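Side-chain contacts in TarM (Staphylococcus aureus subsp. aureus 21178, PDB 4X7R), which belongs to the GT-B glycosyltransferases and binds uridine-5'-diphosphate together with sugar ligands in the cleft between its two Rossmann-like domains: residues Val13-Gly16 with Gly17-Ser21; Ser408-Glu411 with Ala412-Lys416. The protein carries 1 engineered substitution. All coordinates share one frame; numbering follows the deposited sequence.

How the interactions relate
Interaction 1 starts the helix 17-31 that follows strand 3-7 of the seven-stranded parallel sheet, whereas interaction 2 lies on helix 407-414 beside the six-stranded parallel sheet of the other Rossmann-like half. Their centres are 16 Å apart and their nearest atoms about 4 Å apart, so they do not touch each other; UDP joins them. Gly-17 N of interaction 1 binds the beta-phosphate, and Ser-408 N of interaction 2 binds the alpha-phosphate. At the ribose the two converge on one atom: O3' accepts from Ser-20 OG and donates to Glu-411 OE2, so that O3' bridges Ser-20 and Glu-411 across the cleft. The sulfated sugar SGN and 3YW meet residues of 13-21 alone among these segments.

Interaction 1: Val13-Gly16 with Gly17-Ser21; sequences VNKG and GMTSS. With SGN (2-deoxy-6-O-sulfo-2-(sulfoamino)-alpha-D-glucopyranose), chain C; UDP (uridine-5'-diphosphate), chain E; 3YW ((2S)-2,3-dihydroxypropyl 2-acetamido-2-deoxy-alpha-D-glucopyranoside), chain F.
Gly-16 and Ser-20 close the first turn of helix 17-31; Gly-16, in the glycine-rich loop after strand 3-7 of this GT-B fold, is its N-cap. Ser-20 N donates to Gly-16 O at 3.3 Å with an N-H...O angle of 157°. Packing is tight around this turn: sulfate and phosphate oxygens come close to the backbone N atoms and to Gly-16 CA. One SGN sulfate uses all three of its terminal oxygens: O5S is 2.6 Å from Gly-16 N, O4S is 3.1 Å from Met-18 N, and O6S is 3.0 Å from Thr-19 N. Gly-17 N turns instead to UDP, 2.8 Å from O2B, and the bare Gly-16 CA lets that same O2B approach to 3.4 Å. The helix N-terminus would be expected to stabilise both negative groups. Side chains add to the sulfate site, and Arg-326 NH1 also binds SGN. Thr-19 holds OG1 between its backbone N and carbonyl carbon (chi1 57°), which places the hydroxyl near O6S and 3.4 Å from Lys-15 CB, where the two side chains cross obliquely. The Met-18 chain, extended as far as SD, bends at its last torsion and brings CE alongside C6 and O6 of SGN, while its CB meets 3YW. The loop side is looser. The Lys-15 chain starts toward Thr-19, then bends and leads its amine away, passing CD along SGN O4. Val-13 rests on Ala-53 and Leu-54 of helix 47-56 and Asn-14 on Glu-357 and Tyr-382; Asn-14 ND2 donates to Val-13 O from 61° above the carbonyl plane, and Tyr-382 OH binds Lys-15 O. On the UDP side, Ser-20 OG donates to ribose O3' of UDP at 3.2 Å.

Interaction 2: Ser408-Glu411 with Ala412-Lys416; sequences SMIE and AMISK. With UDP (uridine-5'-diphosphate), chain E.
The carboxylate of Glu-411, a residue whose backbone O takes the N-H of Ser-415, is the flat group that meets the ligand, and it does so with its two oxygens, one for each ribose hydroxyl of UDP. OE1 accepts from O2' at 2.7 Å and OE2 from O3' at a very short 2.5 Å; this double grip would restrict rotation of the carboxylate. CG lies anti to the carbonyl carbon (chi1 -74°) and the chain runs out extended, which carries the acid to the sugar. The peptide groups are the other flat elements: four successive i+4 to i backbone hydrogen bonds link the segments. At the start of this turn Ser-408 N, 3.0 Å from UDP O2A, holds the alpha-phosphate, while its OG is hydrogen-bonded to Ile-324 O. Glu-411 O accepts Ser-415 N at 3.1 Å and also a water at 2.9 Å. On the apolar side Ile-410 CG2 touches Ile-414 CD1 at 3.8 Å. The helix ends in a Schellman motif, with Lys-416 at positive phi, Lys-416 N hydrogen-bonded to Met-413 O and Arg-417 N to Ala-412 O. Within the beta-alpha-beta unit 395-398, 407-414, 419-422, Met-409 and Met-413 pack on strand 419-422 and Phe-431 of helix 428-431, and Met-413 and Ile-414 meet Ile-474 of helix 460-477.

Interaction 1: Val13-Gly16 with Gly17-Ser21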
loop_
_atom_site.group_PDB
_atom_site.type_symbol
_atom_site.label_atom_id
_atom_site.label_comp_id
_atom_site.label_asym_id
_atom_site.label_seq_id
_atom_site.Cartn_x
_atom_site.Cartn_y
_atom_site.Cartn_z
ATOM N N VAL A 13 0.429 -6.110 5.234
ATOM C CA VAL A 13 0.678 -5.693 6.624
ATOM C C VAL A 13 1.635 -4.520 6.876
ATOM O O VAL A 13 1.620 -3.972 7.988
ATOM C CB VAL A 13 1.000 -6.887 7.557
ATOM C CG1 VAL A 13 -0.170 -7.857 7.630
ATOM C CG2 VAL A 13 2.285 -7.595 7.129
ATOM N N ASN A 14 2.528 -4.178 5.959
ATOM C CA ASN A 14 3.385 -3.055 6.388
ATOM C C ASN A 14 3.276 -1.866 5.433
ATOM O O ASN A 14 4.284 -1.370 4.937
ATOM C CB ASN A 14 4.843 -3.515 6.675
ATOM C CG ASN A 14 5.136 -4.212 8.016
ATOM O OD1 ASN A 14 6.301 -4.510 8.323
ATOM N ND2 ASN A 14 4.130 -4.494 8.860
ATOM N N LYS A 15 2.026 -1.431 5.158
ATOM C CA LYS A 15 1.730 -0.362 4.197
ATOM C C LYS A 15 1.552 1.045 4.801
ATOM O O LYS A 15 1.535 1.217 6.021
ATOM C CB LYS A 15 0.535 -0.754 3.288
ATOM C CG LYS A 15 0.745 -2.023 2.449
ATOM C CD LYS A 15 1.585 -1.762 1.207
ATOM C CE LYS A 15 2.129 -3.018 0.577
ATOM N NZ LYS A 15 3.213 -3.626 1.403
ATOM N N GLY A 16 1.429 2.031 3.913
ATOM C CA GLY A 16 1.280 3.442 4.230
ATOM C C GLY A 16 -0.137 3.973 4.180
ATOM O O GLY A 16 -1.107 3.248 4.438
ATOM N N GLY A 17 -0.241 5.260 3.852
ATOM C CA GLY A 17 -1.476 6.030 3.923
ATOM C C GLY A 17 -2.621 5.647 3.034
ATOM O O GLY A 17 -3.763 5.824 3.443
ATOM N N MET A 18 -2.360 5.187 1.811
ATOM C CA MET A 18 -3.463 4.867 0.905
ATOM C C MET A 18 -4.342 3.770 1.436
ATOM O O MET A 18 -5.558 3.945 1.441
ATOM C CB MET A 18 -2.995 4.582 -0.543
ATOM C CG MET A 18 -4.100 3.978 -1.456
ATOM S SD MET A 18 -3.655 3.850 -3.200
ATOM C CE MET A 18 -2.367 2.574 -3.122
ATOM N N THR A 19 -3.752 2.644 1.903
ATOM C CA THR A 19 -4.579 1.550 2.430
ATOM C C THR A 19 -5.110 1.896 3.789
ATOM O O THR A 19 -6.243 1.554 4.094
ATOM C CB THR A 19 -3.927 0.164 2.311
ATOM O OG1 THR A 19 -2.673 0.193 2.980
ATOM C CG2 THR A 19 -3.738 -0.274 0.862
ATOM N N SER A 20 -4.318 2.614 4.579
ATOM C CA SER A 20 -4.730 3.127 5.886
ATOM C C SER A 20 -6.040 3.963 5.698
ATOM O O SER A 20 -7.006 3.724 6.390
ATOM C CB SER A 20 -3.617 4.001 6.471
ATOM O OG SER A 20 -3.907 4.516 7.756
ATOM N N SER A 21 -6.098 4.867 4.696
ATOM C CA SER A 21 -7.313 5.660 4.457
ATOM C C SER A 21 -8.478 4.809 3.965
ATOM O O SER A 21 -9.616 5.110 4.289
ATOM C CB SER A 21 -7.032 6.813 3.505
ATOM O OG SER A 21 -6.991 6.411 2.146
HETATM C C1 SGN C . 2.765 2.376 -4.408
HETATM C C2 SGN C . 4.060 2.792 -3.652
HETATM C C3 SGN C . 4.337 1.872 -2.424
HETATM C C4 SGN C . 3.079 1.668 -1.555
HETATM C C5 SGN C . 1.845 1.312 -2.419
HETATM C C6 SGN C . 0.582 1.189 -1.571
HETATM N N2 SGN C . 5.204 2.799 -4.576
HETATM O O3 SGN C . 5.372 2.439 -1.596
HETATM O O4 SGN C . 3.303 0.632 -0.577
HETATM O O5 SGN C . 1.634 2.308 -3.484
HETATM O O6 SGN C . 0.374 2.429 -0.900
HETATM S S1 SGN C . 5.651 4.413 -5.020
HETATM O O1S SGN C . 6.160 5.159 -3.784
HETATM O O2S SGN C . 4.447 5.166 -5.617
HETATM O O3S SGN C . 6.760 4.296 -6.075
HETATM S S2 SGN C . 0.304 2.489 0.620
HETATM O O4S SGN C . 0.336 3.977 1.001
HETATM O O5S SGN C . 1.469 1.767 1.292
HETATM O O6S SGN C . -1.017 1.832 1.017
HETATM N N1 UDP E . 2.378 3.942 9.113
HETATM C C2 UDP E . 2.331 3.048 10.167
HETATM N N3 UDP E . 3.554 2.597 10.605
HETATM C C4 UDP E . 4.792 2.922 10.095
HETATM C C5 UDP E . 4.764 3.818 8.968
HETATM C C6 UDP E . 3.585 4.292 8.521
HETATM O O2 UDP E . 1.285 2.676 10.681
HETATM O O4 UDP E . 5.815 2.461 10.635
HETATM C "C1'" UDP E . 1.100 4.598 8.741
HETATM C "C2'" UDP E . 0.849 5.925 9.454
HETATM O "O2'" UDP E . 0.246 5.716 10.720
HETATM C "C3'" UDP E . -0.104 6.617 8.477
HETATM C "C4'" UDP E . 0.368 6.109 7.118
HETATM O "O4'" UDP E . 1.117 4.894 7.362
HETATM O "O3'" UDP E . -1.499 6.395 8.690
HETATM C "C5'" UDP E . 1.205 7.087 6.335
HETATM O "O5'" UDP E . 0.300 8.095 5.833
HETATM P PA UDP E . 0.729 9.420 5.035
HETATM O O1A UDP E . -0.478 10.020 4.423
HETATM O O2A UDP E . 1.390 10.394 6.025
HETATM O O3A UDP E . 1.759 9.014 3.932
HETATM P PB UDP E . 1.741 7.903 2.775
HETATM O O1B UDP E . 0.348 7.770 2.218
HETATM O O2B UDP E . 2.200 6.550 3.329
HETATM O O3B UDP E . 2.660 8.351 1.655
HETATM O O3A 3YW F . 0.983 6.134 -4.412
HETATM C C4A 3YW F . -0.606 6.748 -1.075
HETATM C C5A 3YW F . 0.466 6.698 -2.136
HETATM O O5 3YW F . -2.459 8.769 0.318
HETATM C C6A 3YW F . -0.073 6.246 -3.471
HETATM C C5 3YW F . -2.626 9.246 1.660
HETATM C C6 3YW F . -4.040 8.903 2.065
HETATM C C4 3YW F . -2.298 10.737 1.690
HETATM O O6 3YW F . -4.999 9.495 1.202
HETATM C C3 3YW F . -0.813 10.906 1.383
HETATM O O4 3YW F . -2.565 11.272 2.982
HETATM O O3 3YW F . -0.432 12.281 1.366
HETATM O O7 3YW F . 1.312 11.551 -1.649
HETATM C C7 3YW F . 1.785 10.780 -0.820
HETATM C C8 3YW F . 3.265 10.599 -0.657
HETATM N N2 3YW F . 1.016 10.060 -0.003
HETATM C C2 3YW F . -0.428 10.215 0.074
HETATM C C1 3YW F . -1.141 8.880 -0.209
HETATM O O1 3YW F . -0.367 7.724 -0.058
HETATM O O2 3YW F . 1.500 5.812 -1.706
#

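Interaction 2: Ser408-Glu411 with Ala412-Lys416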
loop_
_atom_site.group_PDB
_atom_site.type_symbol
_atom_site.label_atom_id
_atom_site.label_comp_id
_atom_site.label_asym_id
_atom_site.label_seq_id
_atom_site.Cartn_x
_atom_site.Cartn_y
_atom_site.Cartn_z
ATOM N N SER A 408 0.072 11.079 8.627
ATOM C CA SER A 408 1.006 10.997 9.771
ATOM C C SER A 408 1.087 12.323 10.509
ATOM O O SER A 408 1.038 12.342 11.742
ATOM C CB SER A 408 2.395 10.555 9.322
ATOM O OG SER A 408 2.534 9.146 9.381
ATOM N N MET A 409 1.153 13.443 9.752
ATOM C CA MET A 409 1.150 14.799 10.320
ATOM C C MET A 409 -0.176 15.031 11.074
ATOM O O MET A 409 -0.162 15.461 12.224
ATOM C CB MET A 409 1.326 15.849 9.215
ATOM C CG MET A 409 2.729 15.870 8.618
ATOM S SD MET A 409 2.913 17.195 7.400
ATOM C CE MET A 409 2.261 16.377 5.923
ATOM N N ILE A 410 -1.307 14.661 10.435
ATOM C CA ILE A 410 -2.643 14.790 11.014
ATOM C C ILE A 410 -2.761 13.920 12.269
ATOM O O ILE A 410 -3.263 14.394 13.279
ATOM C CB ILE A 410 -3.741 14.477 9.964
ATOM C CG1 ILE A 410 -3.774 15.586 8.856
ATOM C CG2 ILE A 410 -5.133 14.310 10.657
ATOM C CD1 ILE A 410 -4.806 15.298 7.634
ATOM N N GLU A 411 -2.247 12.668 12.213
ATOM C CA GLU A 411 -2.264 11.713 13.338
ATOM C C GLU A 411 -1.492 12.271 14.535
ATOM O O GLU A 411 -1.999 12.217 15.647
ATOM C CB GLU A 411 -1.701 10.350 12.924
ATOM C CG GLU A 411 -2.639 9.545 12.037
ATOM C CD GLU A 411 -2.003 8.357 11.346
ATOM O OE1 GLU A 411 -0.934 7.896 11.810
ATOM O OE2 GLU A 411 -2.559 7.901 10.319
ATOM N N ALA A 412 -0.311 12.868 14.291
ATOM C CA ALA A 412 0.525 13.486 15.325
ATOM C C ALA A 412 -0.219 14.623 16.009
ATOM O O ALA A 412 -0.188 14.731 17.232
ATOM C CB ALA A 412 1.817 14.003 14.712
ATOM N N MET A 413 -0.926 15.441 15.223
ATOM C CA MET A 413 -1.712 16.567 15.730
ATOM C C MET A 413 -2.869 16.082 16.599
ATOM O O MET A 413 -3.141 16.687 17.645
ATOM C CB MET A 413 -2.179 17.458 14.583
ATOM C CG MET A 413 -1.033 18.262 13.991
ATOM S SD MET A 413 -1.470 19.226 12.541
ATOM C CE MET A 413 -2.480 20.482 13.277
ATOM N N ILE A 414 -3.502 14.957 16.209
ATOM C CA ILE A 414 -4.572 14.322 17.010
ATOM C C ILE A 414 -4.003 13.886 18.391
ATOM O O ILE A 414 -4.651 14.101 19.412
ATOM C CB ILE A 414 -5.277 13.171 16.250
ATOM C CG1 ILE A 414 -5.983 13.710 14.999
ATOM C CG2 ILE A 414 -6.274 12.402 17.145
ATOM C CD1 ILE A 414 -6.176 12.699 13.953
ATOM N N SER A 415 -2.753 13.374 18.420
ATOM C CA SER A 415 -2.098 12.979 19.671
ATOM C C SER A 415 -1.418 14.155 20.378
ATOM O O SER A 415 -0.560 13.933 21.228
ATOM C CB SER A 415 -1.125 11.832 19.429
ATOM O OG SER A 415 -1.857 10.634 19.238
ATOM N N LYS A 416 -1.811 15.411 20.037
ATOM C CA LYS A 416 -1.266 16.661 20.613
ATOM C C LYS A 416 0.263 16.799 20.437
ATOM O O LYS A 416 0.943 17.379 21.290
ATOM C CB LYS A 416 -1.681 16.840 22.089
ATOM C CG LYS A 416 -3.173 16.968 22.343
ATOM C CD LYS A 416 -3.420 17.157 23.832
ATOM C CE LYS A 416 -4.876 17.365 24.156
ATOM N NZ LYS A 416 -5.131 17.351 25.626
HETATM N N1 UDP E . 2.378 3.942 9.113
HETATM C C2 UDP E . 2.331 3.048 10.167
HETATM N N3 UDP E . 3.554 2.597 10.605
HETATM C C4 UDP E . 4.792 2.922 10.095
HETATM C C5 UDP E . 4.764 3.818 8.968
HETATM C C6 UDP E . 3.585 4.292 8.521
HETATM O O2 UDP E . 1.285 2.676 10.681
HETATM O O4 UDP E . 5.815 2.461 10.635
HETATM C "C1'" UDP E . 1.100 4.598 8.741
HETATM C "C2'" UDP E . 0.849 5.925 9.454
HETATM O "O2'" UDP E . 0.246 5.716 10.720
HETATM C "C3'" UDP E . -0.104 6.617 8.477
HETATM C "C4'" UDP E . 0.368 6.109 7.118
HETATM O "O4'" UDP E . 1.117 4.894 7.362
HETATM O "O3'" UDP E . -1.499 6.395 8.690
HETATM C "C5'" UDP E . 1.205 7.087 6.335
HETATM O "O5'" UDP E . 0.300 8.095 5.833
HETATM P PA UDP E . 0.729 9.420 5.035
HETATM O O1A UDP E . -0.478 10.020 4.423
HETATM O O2A UDP E . 1.390 10.394 6.025
HETATM O O3A UDP E . 1.759 9.014 3.932
HETATM P PB UDP E . 1.741 7.903 2.775
HETATM O O1B UDP E . 0.348 7.770 2.218
HETATM O O2B UDP E . 2.200 6.550 3.329
HETATM O O3B UDP E . 2.660 8.351 1.655
HETATM O O HOH W 1 -3.276 9.730 16.284
#